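Side-chain contacts in interpain A (Prevotella intermedia, PDB 3BB7), which probably acts as a cysteine peptidase of the C10 family, and is caught here as a zymogen with part of its propeptide attached: residues Thr10-Val15 / Ala57-Ile62; Thr14-Thr19 / Ala24-Asp29; Phe51-Lys56 / Ala309-Val314; Val86-Thr91 / Leu279-Trp284; Gly273-Gly278 / Asp291-Ile296. The protein carries 1 engineered substitution. One frame throughout, in Å; residues are numbered along the deposited sequence. Where two conformers were deposited one is given.

Contact 1. Residues Thr10-Val15 / Ala57-Ile62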
# COMPACT_ATOMS: atom_id res chain seq x y z
N THR A 10 -14.18 0.14 19.25
CA THR A 10 -13.17 -0.32 20.22
C THR A 10 -13.03 0.78 21.28
O THR A 10 -13.78 1.76 21.26
CB THR A 10 -11.80 -0.61 19.55
OG1 THR A 10 -11.19 0.62 19.15
CG2 THR A 10 -11.95 -1.52 18.33
N HIS A 11 -12.07 0.62 22.19
CA HIS A 11 -11.85 1.65 23.22
C HIS A 11 -11.18 2.91 22.70
O HIS A 11 -11.19 3.95 23.38
CB HIS A 11 -11.06 1.08 24.41
CG HIS A 11 -11.77 -0.04 25.12
ND1 HIS A 11 -13.11 -0.28 24.96
CD2 HIS A 11 -11.32 -0.95 26.01
CE1 HIS A 11 -13.46 -1.32 25.70
NE2 HIS A 11 -12.39 -1.75 26.35
N THR A 12 -10.62 2.84 21.49
CA THR A 12 -9.88 3.98 20.93
C THR A 12 -10.48 4.59 19.67
O THR A 12 -10.21 5.74 19.36
CB THR A 12 -8.44 3.60 20.57
OG1 THR A 12 -8.46 2.44 19.74
CG2 THR A 12 -7.61 3.28 21.83
N TYR A 13 -11.27 3.81 18.94
CA TYR A 13 -11.90 4.32 17.71
C TYR A 13 -13.24 3.66 17.46
O TYR A 13 -13.51 2.56 17.96
CB TYR A 13 -11.00 4.15 16.48
CG TYR A 13 -10.72 2.70 16.11
CD1 TYR A 13 -11.67 1.92 15.43
CD2 TYR A 13 -9.50 2.09 16.48
CE1 TYR A 13 -11.43 0.58 15.13
CE2 TYR A 13 -9.25 0.75 16.16
CZ TYR A 13 -10.22 0.00 15.49
OH TYR A 13 -9.96 -1.32 15.20
N THR A 14 -14.06 4.34 16.66
CA THR A 14 -15.38 3.86 16.29
C THR A 14 -15.49 4.06 14.78
O THR A 14 -15.06 5.11 14.25
CB THR A 14 -16.48 4.69 17.00
OG1 THR A 14 -16.28 4.61 18.42
CG2 THR A 14 -17.88 4.16 16.70
N VAL A 15 -16.00 3.04 14.09
CA VAL A 15 -16.28 3.15 12.66
C VAL A 15 -17.75 3.55 12.57
O VAL A 15 -18.64 2.86 13.10
CB VAL A 15 -15.99 1.82 11.93
CG1 VAL A 15 -16.48 1.87 10.51
CG2 VAL A 15 -14.49 1.50 11.99
N ALA A 57 -2.05 0.24 14.55
CA ALA A 57 -1.13 1.37 14.72
C ALA A 57 -1.85 2.60 15.33
O ALA A 57 -1.33 3.25 16.24
CB ALA A 57 -0.51 1.73 13.37
N ILE A 58 -3.07 2.87 14.87
CA ILE A 58 -3.89 3.95 15.45
C ILE A 58 -4.16 3.69 16.93
O ILE A 58 -3.94 4.56 17.78
CB ILE A 58 -5.20 4.09 14.64
CG1 ILE A 58 -4.94 4.74 13.27
CG2 ILE A 58 -6.29 4.84 15.42
CD1 ILE A 58 -4.62 6.25 13.28
N ASP A 59 -4.63 2.49 17.23
CA ASP A 59 -4.89 2.10 18.62
C ASP A 59 -3.63 2.29 19.48
O ASP A 59 -3.71 2.87 20.57
CB ASP A 59 -5.41 0.66 18.69
CG ASP A 59 -5.62 0.20 20.11
OD1 ASP A 59 -4.69 -0.45 20.63
OD2 ASP A 59 -6.68 0.51 20.69
N GLU A 60 -2.46 1.86 18.98
CA GLU A 60 -1.19 1.98 19.68
C GLU A 60 -0.84 3.44 19.94
O GLU A 60 -0.47 3.82 21.06
CB GLU A 60 -0.10 1.31 18.84
CG GLU A 60 1.27 1.27 19.47
CD GLU A 60 2.26 0.61 18.52
OE1 GLU A 60 2.58 -0.60 18.71
OE2 GLU A 60 2.69 1.30 17.58
N VAL A 61 -0.97 4.29 18.93
CA VAL A 61 -0.55 5.70 19.17
C VAL A 61 -1.49 6.46 20.07
O VAL A 61 -1.04 7.29 20.87
CB VAL A 61 -0.26 6.51 17.87
CG1 VAL A 61 0.84 5.82 17.06
CG2 VAL A 61 -1.49 6.75 17.01
N ILE A 62 -2.78 6.18 19.96
CA ILE A 62 -3.72 6.84 20.83
C ILE A 62 -3.47 6.41 22.29
O ILE A 62 -3.43 7.26 23.21
CB ILE A 62 -5.20 6.61 20.39
CG1 ILE A 62 -5.44 7.29 19.03
CG2 ILE A 62 -6.17 7.17 21.44
CD1 ILE A 62 -6.82 7.06 18.42
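Thr12 carries its hydroxyl between the backbone N and the carbonyl carbon (chi1 53°), while Asp59 swings CG anti to its own backbone N (chi1 177°), and these two choices bring the hydroxyl and the carboxylate together. Thr12 OG1 donates to Asp59 OD2 (2.8 Å), which accepts through its anti lone pair, the one turned away from the other carboxylate oxygen. The two side chains meet at about a right angle, and Thr12 CG2 also lies close, 3.1 Å from Asp59 OD2. One helical turn on, Ile62 reaches the same loop with its CD1, which sits 3.8 Å from Thr12 O. All this happens in the Spi-type inhibitor part of the zymogen, where the turn linking strands 4-9 and 14-18 packs against helix 49-68. The turn is held from within by Thr10 OG1, which accepts from Tyr13 N at 3.2 Å, an ST motif, and from Thr12 N at 3.3 Å, an ST turn. That same oxygen lies over the centre of the Tyr13 ring. Deeper in, Tyr13 CD2 approaches Ile58 CG2 at 4.4 Å, with Leu55 of the same helix also touching the tyrosine and Leu36 touching Ile58.

Contact 2. Residues Thr14-Thr19 / Ala24-Asp29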
# COMPACT_ATOMS: atom_id res chain seq x y z
N THR A 14 -14.06 4.34 16.66
CA THR A 14 -15.38 3.86 16.29
C THR A 14 -15.49 4.06 14.78
O THR A 14 -15.06 5.11 14.25
CB THR A 14 -16.48 4.69 17.00
OG1 THR A 14 -16.28 4.61 18.42
CG2 THR A 14 -17.88 4.16 16.70
N VAL A 15 -16.00 3.04 14.09
CA VAL A 15 -16.28 3.15 12.66
C VAL A 15 -17.75 3.55 12.57
O VAL A 15 -18.64 2.86 13.10
CB VAL A 15 -15.99 1.82 11.93
CG1 VAL A 15 -16.48 1.87 10.51
CG2 VAL A 15 -14.49 1.50 11.99
N PHE A 16 -18.02 4.67 11.91
CA PHE A 16 -19.39 5.11 11.75
C PHE A 16 -19.74 5.13 10.27
O PHE A 16 -19.01 5.72 9.48
CB PHE A 16 -19.55 6.55 12.23
CG PHE A 16 -19.65 6.73 13.73
CD1 PHE A 16 -18.55 7.17 14.45
CD2 PHE A 16 -20.85 6.54 14.40
CE1 PHE A 16 -18.63 7.38 15.84
CE2 PHE A 16 -20.93 6.74 15.79
CZ PHE A 16 -19.83 7.16 16.50
N GLY A 17 -20.89 4.57 9.91
CA GLY A 17 -21.38 4.73 8.56
C GLY A 17 -22.07 6.07 8.39
O GLY A 17 -22.72 6.57 9.30
N TYR A 18 -21.95 6.61 7.18
CA TYR A 18 -22.64 7.82 6.81
C TYR A 18 -23.94 7.47 6.10
O TYR A 18 -23.96 6.62 5.20
CB TYR A 18 -21.77 8.58 5.82
CG TYR A 18 -20.54 9.28 6.38
CD1 TYR A 18 -20.48 9.76 7.68
CD2 TYR A 18 -19.46 9.54 5.55
CE1 TYR A 18 -19.35 10.43 8.16
CE2 TYR A 18 -18.33 10.22 6.01
CZ TYR A 18 -18.30 10.68 7.31
OH TYR A 18 -17.20 11.39 7.73
N THR A 19 -25.00 8.18 6.44
CA THR A 19 -26.26 7.98 5.71
C THR A 19 -26.21 8.38 4.23
O THR A 19 -27.01 7.87 3.45
CB THR A 19 -27.46 8.65 6.38
OG1 THR A 19 -27.22 10.06 6.48
CG2 THR A 19 -27.76 8.08 7.80
N ALA A 24 -16.63 6.91 8.35
CA ALA A 24 -15.49 7.57 8.97
C ALA A 24 -15.00 6.73 10.12
O ALA A 24 -15.76 5.93 10.68
CB ALA A 24 -15.88 8.96 9.46
N VAL A 25 -13.72 6.92 10.46
CA VAL A 25 -13.11 6.32 11.63
C VAL A 25 -12.83 7.50 12.56
O VAL A 25 -12.18 8.48 12.17
CB VAL A 25 -11.85 5.55 11.29
CG1 VAL A 25 -11.30 4.87 12.56
CG2 VAL A 25 -12.12 4.52 10.16
N ILE A 26 -13.38 7.40 13.77
CA ILE A 26 -13.50 8.52 14.72
C ILE A 26 -12.90 8.13 16.08
O ILE A 26 -13.17 7.04 16.59
CB ILE A 26 -15.02 8.85 14.90
CG1 ILE A 26 -15.64 9.34 13.58
CG2 ILE A 26 -15.32 9.78 16.10
CD1 ILE A 26 -14.97 10.50 13.02
N SER A 27 -12.06 9.01 16.64
CA SER A 27 -11.53 8.84 18.01
C SER A 27 -12.36 9.66 18.96
O SER A 27 -13.21 10.43 18.53
CB SER A 27 -10.08 9.33 18.10
OG SER A 27 -10.03 10.75 18.00
N ALA A 28 -12.13 9.49 20.26
CA ALA A 28 -12.81 10.29 21.27
C ALA A 28 -11.88 10.47 22.44
O ALA A 28 -11.92 9.71 23.42
CB ALA A 28 -14.14 9.65 21.69
N ASP A 29 -11.00 11.45 22.29
CA ASP A 29 -10.02 11.77 23.31
C ASP A 29 -9.48 13.17 23.15
O ASP A 29 -9.24 13.60 22.03
CB ASP A 29 -8.84 10.82 23.24
CG ASP A 29 -8.15 10.71 24.56
OD1 ASP A 29 -7.36 11.66 24.92
OD2 ASP A 29 -8.47 9.71 25.26
O HOH W 1 -14.49 6.78 19.02
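Ala24, Ile26 and Phe16 put the largest areas into this antiparallel beta hairpin, built from strands 14-18 and 23-26 of the inhibitor-like propeptide. Ala24 pairs with Phe16 and Ile26 with Thr14, both as hydrogen-bonded pairs, and all four side chains lie on one face of the sheet; Val15 and Val25 form the non-hydrogen-bonded pair between them and point to the other. Phe16 N to Ala24 O, at 2.9 Å, is the straightest of the four backbone bonds, with 169° at the hydrogen. The short strands run at 145° to each other.

On the shared face the Phe16 ring and the Ile26 side chain cross at about a right angle. Ile26 CB lies in the ring plane, at the edge, and CG1 comes to 3.7 Å from Phe16 CD1. Thr14 CG2, anti to its backbone N, is laid over one face of the same ring, 3.4 Å above the plane and toward the rim. Ala24 is covered by Tyr18, whose ring leans back along the hairpin until its OH stands 3.3 Å from Ala24 CB. Leu35 of the next strand touches both Ala24 and Ile26, continuing this apolar patch. At the far end of the pairing a water bridges the strands, lying 2.9 Å from Thr14 OG1 and donating to Ile26 O at 2.8 Å.

Contact 3. Residues Phe51-Lys56 / Ala309-Val314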
# COMPACT_ATOMS: atom_id res chain seq x y z
N PHE A 51 -5.13 -2.44 6.01
CA PHE A 51 -6.06 -1.65 6.81
C PHE A 51 -6.07 -2.15 8.26
O PHE A 51 -6.09 -1.34 9.22
CB PHE A 51 -7.46 -1.73 6.18
CG PHE A 51 -8.55 -1.03 6.96
CD1 PHE A 51 -9.61 -1.76 7.52
CD2 PHE A 51 -8.55 0.35 7.05
CE1 PHE A 51 -10.65 -1.09 8.21
CE2 PHE A 51 -9.57 1.03 7.70
CZ PHE A 51 -10.62 0.30 8.30
N LYS A 52 -5.99 -3.46 8.43
CA LYS A 52 -5.89 -4.03 9.78
C LYS A 52 -4.66 -3.50 10.52
O LYS A 52 -4.75 -3.15 11.72
CB LYS A 52 -5.88 -5.56 9.71
CG LYS A 52 -7.25 -6.11 9.48
CD LYS A 52 -7.25 -7.65 9.50
CE LYS A 52 -8.65 -8.20 9.77
NZ LYS A 52 -9.68 -7.44 9.00
N TRP A 53 -3.52 -3.41 9.83
CA TRP A 53 -2.31 -2.82 10.41
C TRP A 53 -2.58 -1.39 10.86
O TRP A 53 -2.25 -1.01 12.00
CB TRP A 53 -1.12 -2.85 9.44
CG TRP A 53 -0.02 -1.98 9.95
CD1 TRP A 53 0.91 -2.28 10.93
CD2 TRP A 53 0.23 -0.62 9.58
NE1 TRP A 53 1.75 -1.20 11.14
CE2 TRP A 53 1.33 -0.16 10.34
CE3 TRP A 53 -0.37 0.25 8.66
CZ2 TRP A 53 1.82 1.16 10.25
CZ3 TRP A 53 0.12 1.57 8.55
CH2 TRP A 53 1.21 2.00 9.34
N TRP A 54 -3.18 -0.60 9.98
CA TRP A 54 -3.41 0.81 10.25
C TRP A 54 -4.26 0.97 11.52
O TRP A 54 -3.97 1.80 12.38
CB TRP A 54 -4.08 1.48 9.05
CG TRP A 54 -4.32 2.94 9.28
CD1 TRP A 54 -3.41 3.97 9.15
CD2 TRP A 54 -5.55 3.54 9.69
NE1 TRP A 54 -4.01 5.17 9.48
CE2 TRP A 54 -5.33 4.94 9.79
CE3 TRP A 54 -6.83 3.03 9.96
CZ2 TRP A 54 -6.32 5.82 10.22
CZ3 TRP A 54 -7.83 3.91 10.37
CH2 TRP A 54 -7.56 5.29 10.48
N LEU A 55 -5.31 0.17 11.67
CA LEU A 55 -6.14 0.23 12.87
C LEU A 55 -5.33 -0.10 14.13
O LEU A 55 -5.51 0.54 15.18
CB LEU A 55 -7.34 -0.71 12.76
CG LEU A 55 -8.42 -0.32 11.74
CD1 LEU A 55 -9.45 -1.45 11.63
CD2 LEU A 55 -9.12 0.99 12.09
N LYS A 56 -4.48 -1.12 14.04
CA LYS A 56 -3.63 -1.50 15.20
C LYS A 56 -2.64 -0.37 15.56
O LYS A 56 -2.46 -0.05 16.75
CB LYS A 56 -2.90 -2.81 14.90
CG LYS A 56 -3.84 -4.03 14.87
CD LYS A 56 -3.06 -5.33 14.82
CE LYS A 56 -3.93 -6.50 15.32
NZ LYS A 56 -3.14 -7.74 15.63
N ALA A 309 6.53 1.32 14.08
CA ALA A 309 7.89 1.22 13.59
C ALA A 309 7.88 0.63 12.18
O ALA A 309 8.83 0.81 11.41
CB ALA A 309 8.70 0.35 14.53
N GLU A 310 6.80 -0.06 11.82
CA GLU A 310 6.69 -0.77 10.53
C GLU A 310 6.22 0.18 9.42
O GLU A 310 5.15 -0.03 8.81
CB GLU A 310 5.77 -1.98 10.69
CG GLU A 310 6.22 -2.89 11.85
CD GLU A 310 5.18 -3.92 12.25
OE1 GLU A 310 4.04 -3.87 11.73
OE2 GLU A 310 5.52 -4.79 13.10
N GLN A 311 7.04 1.20 9.14
CA GLN A 311 6.70 2.19 8.12
C GLN A 311 7.91 2.53 7.30
O GLN A 311 8.83 3.21 7.77
CB GLN A 311 6.15 3.48 8.74
CG GLN A 311 4.80 3.32 9.42
CD GLN A 311 4.34 4.63 10.01
OE1 GLN A 311 3.87 5.53 9.28
NE2 GLN A 311 4.46 4.76 11.32
N ASP A 312 7.91 2.00 6.09
CA ASP A 312 8.96 2.20 5.11
C ASP A 312 8.29 2.78 3.88
O ASP A 312 7.09 2.59 3.67
CB ASP A 312 9.59 0.86 4.71
CG ASP A 312 10.05 0.03 5.89
OD1 ASP A 312 9.84 -1.21 5.86
OD2 ASP A 312 10.60 0.60 6.85
N MET A 313 9.06 3.48 3.05
CA MET A 313 8.52 3.89 1.75
C MET A 313 9.55 3.61 0.69
O MET A 313 10.77 3.63 0.95
CB MET A 313 8.05 5.35 1.75
CG MET A 313 9.09 6.40 1.52
SD MET A 313 8.51 8.08 1.06
CE MET A 313 7.67 8.55 2.57
N VAL A 314 9.08 3.41 -0.52
CA VAL A 314 9.97 3.39 -1.68
C VAL A 314 9.62 4.63 -2.45
O VAL A 314 8.45 4.78 -2.89
CB VAL A 314 9.82 2.13 -2.54
CG1 VAL A 314 10.73 2.25 -3.74
CG2 VAL A 314 10.16 0.90 -1.73
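Trp53 leaves helix 49-68 with CG anti to its backbone N (chi1 167°), which aims the indole at Glu310 and Gln311. It meets them in two different ways. Glu310 lies alongside the indole and points the opposite way, with carboxylate and ring planes 25° apart; OE1 lies 3.6 Å from Trp53 NE1 and equally far from CD1. The two are not bonded: the indole N-H goes to Phe307 O, and Glu310 OE1 is hydrogen-bonded to His267 NE2. Gln311 crosses the indole at about a right angle. Its extended chain brings CG close to the benzo carbons CZ2 and CH2 of Trp53, 3.8 Å from each, and the amide plane is turned 57° from the ring. The amide is held by other partners, OE1 by Tyr253 and Arg229, NE2 by Thr308 O and Leu299 O, and these bonds fix it beside the indole. His267 itself stacks on Trp53, and the Trp53 side chain lies about 9 Å from that of the engineered Ala116. With His267 the predicted proton acceptor and Ala116 at the predicted nucleophile position, this is a propeptide helix laid beside the active site of a cysteine-protease zymogen.

Contact 4. Residues Val86-Thr91 / Leu279-Trp284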
# COMPACT_ATOMS: atom_id res chain seq x y z
N VAL A 86 -3.59 17.12 -3.28
CA VAL A 86 -3.37 16.29 -4.47
C VAL A 86 -4.44 15.20 -4.44
O VAL A 86 -4.44 14.34 -3.57
CB VAL A 86 -1.95 15.67 -4.47
CG1 VAL A 86 -1.80 14.67 -5.63
CG2 VAL A 86 -0.90 16.81 -4.56
N SER A 87 -5.41 15.28 -5.35
CA SER A 87 -6.50 14.31 -5.32
C SER A 87 -5.98 12.95 -5.81
O SER A 87 -5.09 12.89 -6.65
CB SER A 87 -7.70 14.78 -6.12
OG SER A 87 -7.30 15.08 -7.43
N THR A 88 -6.52 11.89 -5.23
CA THR A 88 -6.24 10.49 -5.58
C THR A 88 -5.79 10.31 -7.03
O THR A 88 -6.57 10.57 -7.95
CB THR A 88 -7.54 9.69 -5.31
OG1 THR A 88 -7.96 9.95 -3.97
CG2 THR A 88 -7.33 8.16 -5.52
N LEU A 89 -4.54 9.87 -7.20
CA LEU A 89 -3.94 9.70 -8.51
C LEU A 89 -4.24 8.37 -9.20
O LEU A 89 -4.39 8.34 -10.44
CB LEU A 89 -2.41 9.85 -8.41
CG LEU A 89 -1.97 11.28 -8.07
CD1 LEU A 89 -0.48 11.34 -7.74
CD2 LEU A 89 -2.26 12.27 -9.22
N LEU A 90 -4.29 7.26 -8.44
CA LEU A 90 -4.50 5.97 -9.08
C LEU A 90 -5.97 5.77 -9.49
O LEU A 90 -6.90 6.32 -8.86
CB LEU A 90 -4.12 4.85 -8.11
CG LEU A 90 -2.69 4.33 -8.02
CD1 LEU A 90 -1.52 5.28 -8.26
CD2 LEU A 90 -2.54 3.50 -6.73
N THR A 91 -6.19 4.95 -10.54
CA THR A 91 -7.56 4.59 -10.94
C THR A 91 -7.85 3.10 -10.73
O THR A 91 -8.98 2.64 -10.94
CB THR A 91 -7.80 4.95 -12.42
OG1 THR A 91 -6.78 4.34 -13.23
CG2 THR A 91 -7.74 6.49 -12.59
N LEU A 279 -4.49 14.49 5.73
CA LEU A 279 -4.78 13.05 5.50
C LEU A 279 -4.26 12.60 4.14
O LEU A 279 -4.25 13.38 3.17
CB LEU A 279 -6.28 12.76 5.59
CG LEU A 279 -6.85 12.71 7.01
CD1 LEU A 279 -6.85 14.08 7.65
CD2 LEU A 279 -8.26 12.11 6.93
N VAL A 280 -3.82 11.35 4.04
CA VAL A 280 -3.30 10.84 2.77
C VAL A 280 -4.32 9.92 2.10
O VAL A 280 -5.04 9.17 2.77
CB VAL A 280 -1.94 10.15 2.95
CG1 VAL A 280 -0.89 11.17 3.37
CG2 VAL A 280 -2.03 8.99 3.98
N SER A 281 -4.40 9.99 0.77
CA SER A 281 -5.18 9.06 0.00
C SER A 281 -4.46 7.74 -0.05
O SER A 281 -3.28 7.69 -0.44
CB SER A 281 -5.40 9.61 -1.40
OG SER A 281 -6.16 8.71 -2.19
N VAL A 282 -5.15 6.68 0.33
CA VAL A 282 -4.57 5.34 0.44
C VAL A 282 -5.32 4.34 -0.45
O VAL A 282 -6.56 4.28 -0.43
CB VAL A 282 -4.61 4.83 1.87
CG1 VAL A 282 -4.03 3.41 1.99
CG2 VAL A 282 -3.88 5.77 2.84
N ASN A 283 -4.53 3.60 -1.22
CA ASN A 283 -5.01 2.44 -1.96
C ASN A 283 -4.41 1.21 -1.31
O ASN A 283 -3.23 0.97 -1.42
CB ASN A 283 -4.61 2.56 -3.43
CG ASN A 283 -5.23 1.47 -4.29
OD1 ASN A 283 -5.19 0.30 -3.93
ND2 ASN A 283 -5.85 1.87 -5.41
N TRP A 284 -5.23 0.48 -0.56
CA TRP A 284 -4.72 -0.63 0.26
C TRP A 284 -4.35 -1.86 -0.56
O TRP A 284 -3.76 -2.79 0.00
CB TRP A 284 -5.76 -1.08 1.29
CG TRP A 284 -6.24 0.01 2.22
CD1 TRP A 284 -7.44 0.67 2.15
CD2 TRP A 284 -5.54 0.55 3.35
NE1 TRP A 284 -7.53 1.58 3.19
CE2 TRP A 284 -6.37 1.55 3.91
CE3 TRP A 284 -4.26 0.33 3.91
CZ2 TRP A 284 -6.00 2.30 5.02
CZ3 TRP A 284 -3.89 1.11 5.04
CH2 TRP A 284 -4.76 2.07 5.56
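The carboxamide of Asn283 has Leu90 above it: Leu90 CD2 stands 3.9 Å from ND2 and 4.0 Å from Asn283 CB, about 3.3 Å off the amide plane and displaced to the side away from OD1, over the edge between ND2 and CB. The setting is the long antiparallel sheet, in its peptidase part, where strand 280-283 lies beside 267-274 and the irregular segment 86-91 runs along the latter, bonded by backbone to Tyr274 and Asp272. At its edges the amide is hydrogen-bonded elsewhere, ND2 giving a proton to Thr92 O while OD1 receives from Gln123 NE2 and Gly285 N; these bonds fix its rotation and leave Leu90 a purely van der Waals partner, whose side chain meets that of Asn283 at about a right angle.

From strand 280-283 the side chains of Ser281 and Asn283 project toward the segment, those of Val280 and Val282 away from it. Asp272 ties the pieces together, OD1 accepting from Leu90 N and OD2 bonding Ser281 OG. Ser281 turns OG anti to its backbone N (chi1 179°), out toward Thr88, and the Thr88 OG1 and Ser281 OG oxygens are 2.8 Å apart.

Contact 5. Residues Gly273-Gly278 / Asp291-Ile296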
# COMPACT_ATOMS: atom_id res chain seq x y z
N GLY A 273 -2.20 10.56 -2.82
CA GLY A 273 -2.72 11.95 -2.74
C GLY A 273 -2.71 12.39 -1.29
O GLY A 273 -2.34 11.62 -0.38
N TYR A 274 -3.20 13.60 -1.06
CA TYR A 274 -3.40 14.12 0.30
C TYR A 274 -4.37 15.26 0.23
O TYR A 274 -4.56 15.86 -0.84
CB TYR A 274 -2.09 14.59 0.94
CG TYR A 274 -1.33 15.70 0.24
CD1 TYR A 274 -0.29 15.41 -0.64
CD2 TYR A 274 -1.64 17.04 0.46
CE1 TYR A 274 0.40 16.43 -1.27
CE2 TYR A 274 -0.95 18.06 -0.17
CZ TYR A 274 0.09 17.74 -1.01
OH TYR A 274 0.79 18.74 -1.64
N ASN A 275 -5.02 15.52 1.36
CA ASN A 275 -5.97 16.64 1.41
C ASN A 275 -5.38 17.81 2.19
O ASN A 275 -4.24 17.75 2.69
CB ASN A 275 -7.38 16.20 1.88
CG ASN A 275 -7.46 15.81 3.35
OD1 ASN A 275 -6.54 16.04 4.14
ND2 ASN A 275 -8.59 15.18 3.73
N LYS A 276 -6.15 18.90 2.27
CA LYS A 276 -5.66 20.10 2.94
C LYS A 276 -5.38 19.92 4.42
O LYS A 276 -4.55 20.62 4.98
CB LYS A 276 -6.67 21.23 2.74
CG LYS A 276 -6.76 21.65 1.33
CD LYS A 276 -7.71 22.83 1.24
CE LYS A 276 -7.77 23.39 -0.16
NZ LYS A 276 -8.90 24.39 -0.25
N ALA A 277 -6.07 18.97 5.06
CA ALA A 277 -5.86 18.70 6.45
C ALA A 277 -4.76 17.66 6.70
O ALA A 277 -4.52 17.27 7.84
CB ALA A 277 -7.17 18.24 7.05
N GLY A 278 -4.07 17.24 5.63
CA GLY A 278 -2.90 16.38 5.77
C GLY A 278 -3.20 14.89 5.79
O GLY A 278 -2.27 14.09 5.89
N ASP A 291 -10.61 1.80 0.57
CA ASP A 291 -9.72 2.86 0.08
C ASP A 291 -10.34 4.20 0.48
O ASP A 291 -11.58 4.34 0.53
CB ASP A 291 -9.51 2.81 -1.44
CG ASP A 291 -8.71 1.61 -1.90
OD1 ASP A 291 -8.16 0.89 -1.04
OD2 ASP A 291 -8.60 1.43 -3.15
N GLY A 292 -9.50 5.18 0.81
CA GLY A 292 -9.99 6.49 1.28
C GLY A 292 -8.85 7.33 1.80
O GLY A 292 -7.69 7.05 1.48
N TYR A 293 -9.17 8.34 2.61
CA TYR A 293 -8.16 9.24 3.18
C TYR A 293 -7.97 8.92 4.65
O TYR A 293 -8.94 8.80 5.41
CB TYR A 293 -8.61 10.68 3.01
CG TYR A 293 -8.39 11.24 1.61
CD1 TYR A 293 -7.36 12.15 1.36
CD2 TYR A 293 -9.18 10.83 0.55
CE1 TYR A 293 -7.19 12.68 0.08
CE2 TYR A 293 -9.01 11.36 -0.74
CZ TYR A 293 -7.99 12.26 -0.97
OH TYR A 293 -7.85 12.79 -2.23
N TYR A 294 -6.72 8.79 5.04
CA TYR A 294 -6.37 8.32 6.38
C TYR A 294 -5.23 9.11 6.99
O TYR A 294 -4.34 9.57 6.28
CB TYR A 294 -5.96 6.83 6.30
CG TYR A 294 -7.15 5.95 5.93
CD1 TYR A 294 -8.00 5.47 6.93
CD2 TYR A 294 -7.45 5.63 4.60
CE1 TYR A 294 -9.13 4.72 6.63
CE2 TYR A 294 -8.60 4.83 4.29
CZ TYR A 294 -9.41 4.38 5.33
OH TYR A 294 -10.55 3.64 5.09
N LYS A 295 -5.23 9.26 8.30
CA LYS A 295 -4.11 9.91 8.97
C LYS A 295 -2.89 9.00 9.07
O LYS A 295 -2.97 7.85 9.51
CB LYS A 295 -4.54 10.35 10.37
CG LYS A 295 -5.45 11.59 10.32
CD LYS A 295 -5.62 12.21 11.67
CE LYS A 295 -6.19 13.62 11.55
NZ LYS A 295 -5.14 14.67 11.39
N ILE A 296 -1.74 9.55 8.69
CA ILE A 296 -0.46 8.91 9.00
C ILE A 296 0.48 9.86 9.78
O ILE A 296 1.46 9.40 10.38
CB ILE A 296 0.29 8.33 7.79
CG1 ILE A 296 0.72 9.44 6.83
CG2 ILE A 296 -0.56 7.21 7.11
CD1 ILE A 296 1.79 9.02 5.81
O HOH W 2 -7.10 15.44 -2.00
O HOH W 3 -3.46 14.91 9.21
O HOH W 4 -6.11 17.10 10.06
O HOH W 5 -1.99 12.46 8.08
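The chain turns back at Asn275 in a type I beta turn that ends at Gly278, closed by Gly278 N to Asn275 O at 3.0 Å, and Tyr293 lies against its start. The touching parts, from Tyr274 and Tyr293 onward, run 60° apart in end-to-end direction. Tyr293 approaches edge first: CE1 is 3.8 Å from Tyr274 C and as far from Asn275 N, both near the ring plane. The Asn275 amide, put in the crowded position by chi1 70°, turns its plane to within 15° of the ring and crosses the tyrosine obliquely, with ND2 4.0 Å from Tyr293 CD1. Its OD1 looks back into the turn and accepts a weak bond from Ala277 N. Tyr274 sends its own ring off the other way, to Phe242 and Leu245 of helix 234-246, and its OH bonds Ala83 O.

No direct hydrogen bond spans the two segments; water does the joining. One molecule donates to Tyr274 O at 2.8 Å and lies equally close to Tyr293 OH. Two more sit between Ala277 O and Lys295 NZ, each donating to the carbonyl and accepting from the ammonium, which is itself 4.4 Å from that oxygen. A fourth gives a proton to Gly278 O and takes one from Ile296 N, at 3.0 Å. The turn belongs to the beta hairpin of strands 267-274 and 280-283 in the peptidase sheet, and strand 292-294 reaches it from the far side of 280-283, one strand beyond.

From the N terminus, contact 1 closes a loop of 41 residues inside the propeptide, tying the turn before strand 14-18 to helix 49-68. Contact 2 starts from the same stretch, shares Thr14 and Val15, and shuts the short hairpin that follows. Contact 3 starts at 51-56, inside the loop of contact 1, and ends far outside it at 309-314, so it crosses contact 1 and joins propeptide to peptidase. Inside its own long loop lie contacts 4 and 5. They cross each other: 273-278 comes just before 279-284, and 291-296 follows. Contact 4 brings the 86-91 segment to the sheet, while contact 5 relates strands flanking 280-283. All five reach one antiparallel sheet, shared by propeptide and enzyme.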